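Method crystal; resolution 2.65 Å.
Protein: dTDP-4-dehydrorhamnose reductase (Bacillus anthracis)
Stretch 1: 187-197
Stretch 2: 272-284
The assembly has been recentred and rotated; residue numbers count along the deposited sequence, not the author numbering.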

# COMPACT_ATOMS: atom_id res chain seq x y z
N SER A 187 -7.90 -8.55 2.98
CA SER A 187 -6.70 -9.36 3.16
C SER A 187 -5.55 -8.52 3.73
O SER A 187 -4.90 -7.77 3.01
CB SER A 187 -6.29 -9.98 1.83
OG SER A 187 -6.03 -8.98 0.87
N PRO A 188 -5.31 -8.66 5.04
CA PRO A 188 -4.24 -7.93 5.72
C PRO A 188 -2.89 -8.18 5.06
O PRO A 188 -2.52 -9.33 4.85
CB PRO A 188 -4.25 -8.51 7.13
CG PRO A 188 -5.62 -9.06 7.32
CD PRO A 188 -6.10 -9.48 5.97
N THR A 189 -2.17 -7.11 4.75
CA THR A 189 -0.87 -7.23 4.12
C THR A 189 0.24 -6.59 4.95
O THR A 189 0.22 -5.39 5.19
CB THR A 189 -0.87 -6.58 2.73
OG1 THR A 189 -1.83 -7.24 1.90
CG2 THR A 189 0.50 -6.68 2.10
N TYR A 190 1.19 -7.41 5.38
CA TYR A 190 2.31 -6.92 6.18
C TYR A 190 3.46 -6.39 5.32
O TYR A 190 4.04 -7.11 4.51
CB TYR A 190 2.78 -7.99 7.18
CG TYR A 190 4.05 -7.64 7.92
CD1 TYR A 190 4.24 -6.38 8.45
CD2 TYR A 190 4.99 -8.62 8.21
CE1 TYR A 190 5.40 -6.07 9.15
CE2 TYR A 190 6.13 -8.33 8.93
CZ TYR A 190 6.33 -7.05 9.39
OH TYR A 190 7.46 -6.74 10.10
N VAL A 191 3.75 -5.11 5.51
CA VAL A 191 4.80 -4.39 4.78
C VAL A 191 6.04 -5.23 4.47
O VAL A 191 6.54 -5.19 3.36
CB VAL A 191 5.23 -3.12 5.55
CG1 VAL A 191 6.39 -2.45 4.85
CG2 VAL A 191 4.06 -2.16 5.70
N ALA A 192 6.54 -5.98 5.45
CA ALA A 192 7.73 -6.80 5.22
C ALA A 192 7.54 -7.74 4.03
O ALA A 192 8.46 -7.89 3.23
CB ALA A 192 8.10 -7.58 6.45
N ASP A 193 6.37 -8.37 3.93
CA ASP A 193 6.09 -9.29 2.81
C ASP A 193 5.97 -8.51 1.49
O ASP A 193 6.37 -9.00 0.43
CB ASP A 193 4.83 -10.13 3.05
CG ASP A 193 4.96 -11.08 4.24
OD1 ASP A 193 6.05 -11.17 4.82
OD2 ASP A 193 3.96 -11.76 4.56
N LEU A 194 5.40 -7.31 1.56
CA LEU A 194 5.24 -6.48 0.38
C LEU A 194 6.62 -6.05 -0.12
O LEU A 194 6.93 -6.17 -1.31
CB LEU A 194 4.40 -5.24 0.70
CG LEU A 194 4.19 -4.28 -0.48
CD1 LEU A 194 3.54 -5.01 -1.64
CD2 LEU A 194 3.35 -3.08 -0.06
N ASN A 195 7.45 -5.55 0.79
CA ASN A 195 8.79 -5.10 0.44
C ASN A 195 9.60 -6.21 -0.20
O ASN A 195 10.39 -5.96 -1.11
CB ASN A 195 9.52 -4.52 1.65
CG ASN A 195 8.86 -3.26 2.19
OD1 ASN A 195 8.03 -2.64 1.51
ND2 ASN A 195 9.25 -2.85 3.39
N VAL A 196 9.40 -7.45 0.26
CA VAL A 196 10.13 -8.57 -0.30
C VAL A 196 9.77 -8.71 -1.76
O VAL A 196 10.63 -8.98 -2.60
CB VAL A 196 9.81 -9.90 0.43
CG1 VAL A 196 10.46 -11.07 -0.29
CG2 VAL A 196 10.26 -9.84 1.88
N MET A 197 8.49 -8.50 -2.08
CA MET A 197 8.03 -8.62 -3.46
C MET A 197 8.49 -7.42 -4.29
O MET A 197 8.90 -7.58 -5.44
CB MET A 197 6.51 -8.76 -3.51
CG MET A 197 5.96 -9.07 -4.89
SD MET A 197 6.65 -10.63 -5.51
CE MET A 197 6.10 -11.78 -4.25
N SER A 272 0.23 -16.21 3.61
CA SER A 272 -1.15 -15.91 4.00
C SER A 272 -1.13 -14.75 4.98
O SER A 272 -0.11 -14.51 5.63
CB SER A 272 -1.79 -17.13 4.64
OG SER A 272 -1.08 -17.52 5.80
N TRP A 273 -2.23 -14.02 5.08
CA TRP A 273 -2.32 -12.88 5.99
C TRP A 273 -2.07 -13.39 7.40
O TRP A 273 -1.47 -12.70 8.23
CB TRP A 273 -3.69 -12.20 5.92
CG TRP A 273 -4.84 -13.09 6.31
CD1 TRP A 273 -5.60 -13.87 5.48
CD2 TRP A 273 -5.36 -13.29 7.63
NE1 TRP A 273 -6.56 -14.53 6.21
CE2 TRP A 273 -6.43 -14.20 7.53
CE3 TRP A 273 -5.01 -12.79 8.89
CZ2 TRP A 273 -7.16 -14.61 8.64
CZ3 TRP A 273 -5.74 -13.20 9.99
CH2 TRP A 273 -6.80 -14.10 9.85
N GLU A 274 -2.54 -14.60 7.64
CA GLU A 274 -2.41 -15.28 8.92
C GLU A 274 -0.93 -15.46 9.22
O GLU A 274 -0.47 -15.21 10.33
CB GLU A 274 -3.09 -16.64 8.82
CG GLU A 274 -4.56 -16.55 8.44
CD GLU A 274 -5.23 -17.89 8.25
OE1 GLU A 274 -4.53 -18.93 8.33
OE2 GLU A 274 -6.45 -17.90 7.97
N GLU A 275 -0.21 -15.88 8.19
CA GLU A 275 1.22 -16.12 8.28
C GLU A 275 2.01 -14.80 8.24
O GLU A 275 3.09 -14.70 8.82
CB GLU A 275 1.63 -17.05 7.14
CG GLU A 275 3.07 -17.43 7.10
CD GLU A 275 3.36 -18.41 5.98
OE1 GLU A 275 4.53 -18.80 5.82
OE2 GLU A 275 2.40 -18.79 5.27
N GLY A 276 1.46 -13.80 7.57
CA GLY A 276 2.11 -12.50 7.47
C GLY A 276 2.08 -11.80 8.82
O GLY A 276 3.00 -11.07 9.18
N LEU A 277 1.00 -12.05 9.57
CA LEU A 277 0.82 -11.48 10.89
C LEU A 277 1.77 -12.11 11.90
O LEU A 277 2.18 -11.46 12.86
CB LEU A 277 -0.63 -11.68 11.34
CG LEU A 277 -1.04 -11.14 12.72
CD1 LEU A 277 -0.77 -9.64 12.83
CD2 LEU A 277 -2.51 -11.44 12.98
N GLU A 278 2.13 -13.38 11.70
CA GLU A 278 3.03 -14.05 12.61
C GLU A 278 4.37 -13.35 12.66
O GLU A 278 4.86 -12.99 13.73
CB GLU A 278 3.30 -15.50 12.19
CG GLU A 278 2.10 -16.42 12.14
CD GLU A 278 2.48 -17.84 11.76
OE1 GLU A 278 3.69 -18.12 11.62
OE2 GLU A 278 1.57 -18.68 11.60
N ARG A 279 4.96 -13.15 11.48
CA ARG A 279 6.27 -12.51 11.39
C ARG A 279 6.24 -11.06 11.91
O ARG A 279 7.29 -10.47 12.16
CB ARG A 279 6.87 -12.68 9.98
CG ARG A 279 8.32 -12.19 9.85
CD ARG A 279 8.99 -12.68 8.54
NE ARG A 279 8.44 -12.18 7.28
CZ ARG A 279 8.93 -11.13 6.61
NH1 ARG A 279 8.37 -10.77 5.46
NH2 ARG A 279 9.98 -10.46 7.06
N PHE A 280 5.05 -10.51 12.09
CA PHE A 280 4.91 -9.15 12.61
C PHE A 280 5.30 -9.13 14.08
O PHE A 280 6.10 -8.30 14.50
CB PHE A 280 3.48 -8.63 12.47
CG PHE A 280 3.27 -7.31 13.13
CD1 PHE A 280 3.52 -6.13 12.46
CD2 PHE A 280 2.82 -7.25 14.44
CE1 PHE A 280 3.33 -4.91 13.08
CE2 PHE A 280 2.63 -6.03 15.07
CZ PHE A 280 2.89 -4.86 14.39
N PHE A 281 4.73 -10.05 14.86
CA PHE A 281 5.05 -10.13 16.28
C PHE A 281 6.49 -10.57 16.49
O PHE A 281 7.17 -10.07 17.39
CB PHE A 281 4.12 -11.11 17.02
CG PHE A 281 2.67 -10.68 17.04
CD1 PHE A 281 2.19 -9.87 18.06
CD2 PHE A 281 1.78 -11.12 16.07
CE1 PHE A 281 0.86 -9.48 18.10
CE2 PHE A 281 0.45 -10.73 16.10
CZ PHE A 281 -0.01 -9.92 17.11
N ILE A 282 6.96 -11.50 15.66
CA ILE A 282 8.33 -12.00 15.75
C ILE A 282 9.37 -10.90 15.60
O ILE A 282 10.34 -10.84 16.36
CB ILE A 282 8.61 -13.08 14.68
CG1 ILE A 282 7.70 -14.30 14.88
CG2 ILE A 282 10.06 -13.53 14.75
CD1 ILE A 282 7.92 -15.40 13.86
N GLU A 283 9.14 -10.01 14.64
CA GLU A 283 10.06 -8.90 14.38
C GLU A 283 9.89 -7.68 15.30
O GLU A 283 10.85 -6.94 15.53
CB GLU A 283 9.97 -8.48 12.91
CG GLU A 283 10.36 -9.59 11.94
CD GLU A 283 10.25 -9.18 10.48
OE1 GLU A 283 9.77 -8.07 10.20
OE2 GLU A 283 10.63 -9.99 9.61
N THR A 284 8.69 -7.48 15.84
CA THR A 284 8.44 -6.34 16.73
C THR A 284 8.26 -6.76 18.18
O THR A 284 7.43 -6.20 18.90
CB THR A 284 7.20 -5.55 16.28
OG1 THR A 284 6.04 -6.40 16.31
CG2 THR A 284 7.38 -5.01 14.88

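Two segments far apart in sequence meet here: a short strand, residues 189-190, that runs directly into a helix beginning at Val191, and a second helix spanning 273-283. The helix axes come no closer than 9.9 Å and their N-to-C directions differ by 106°, so the helices cross steeply rather than lying side by side. Much of the first stretch's contact is made by the residues leading into its helix. Pro188 lies against Trp273, with CA atoms 5.3 Å apart, and Tyr190 lies against Gly276, with CA atoms 5.7 Å apart.

Tyr190 gives up more surface to the other stretch than any other residue. Its CA-to-CB bond points toward the second helix, and the ring reaches along it, passing Gly276, Arg279 and Phe280 to arrive at Glu283. Tyrosine suits this path because it combines an apolar ring with a polar tip. Phe280 directs its edge at the tyrosine face, with centroids 5.7 Å apart and planes at 80°, an arrangement that sets weakly positive ring hydrogens against a π cloud. At the far end Tyr190 OH donates to Glu283 OE1 at 2.7 Å. The carboxylate is a strong acceptor for a buried phenol, and both atoms also have hydrogen-bond partners elsewhere in the structure.

Glu283 divides its carboxylate between two donors of this contact. While OE1 receives the tyrosine hydroxyl, OE2 accepts from Arg279 NH2 at 2.7 Å, a salt bridge across one turn of the same helix. The arginine continues the chain of charge: its NH1 donates to Asp193 OD1 at 2.4 Å, a very short salt bridge between the stretches. The aspartate oxygen approaches the guanidinium edge, near its plane, where the N-H groups point. Arg279 starts with its CA-to-CB bond sideways to the first stretch, but its long chain brings the end nearer, and Asp193 behaves likewise. One guanidinium thus joins two carboxylates and partly offsets their negative charge. Not every close polar pair bonds: Asp193 N and Arg279 NH1, 3.5 Å apart, are both donors, and the backbone N instead makes a weak hydrogen bond to Tyr190 O at 2.7 Å.

Small residues leave room for this network. Ala192 CB comes within 3.4 Å of Arg279 NH1, close beside the salt bridge. Gly276 faces the first stretch without a side chain; a CB there would sit a tight 3.1 Å from Asp193 OD2. Near the start of the second helix, Pro188 CD packs on Trp273 CB at 3.6 Å, an apolar contact made while the tryptophan's end leads away.

The ends of the second helix satisfy their own polar groups. Ser272, at the N-cap, accepts from Glu275 N through OG at 3.0 Å, serving an amide in the first turn, where helical carbonyl partners are lacking. At the other end, Thr284 OG1 donates to Phe280 O at 2.6 Å, and Thr284 N bonds to that same carbonyl at 3.0 Å.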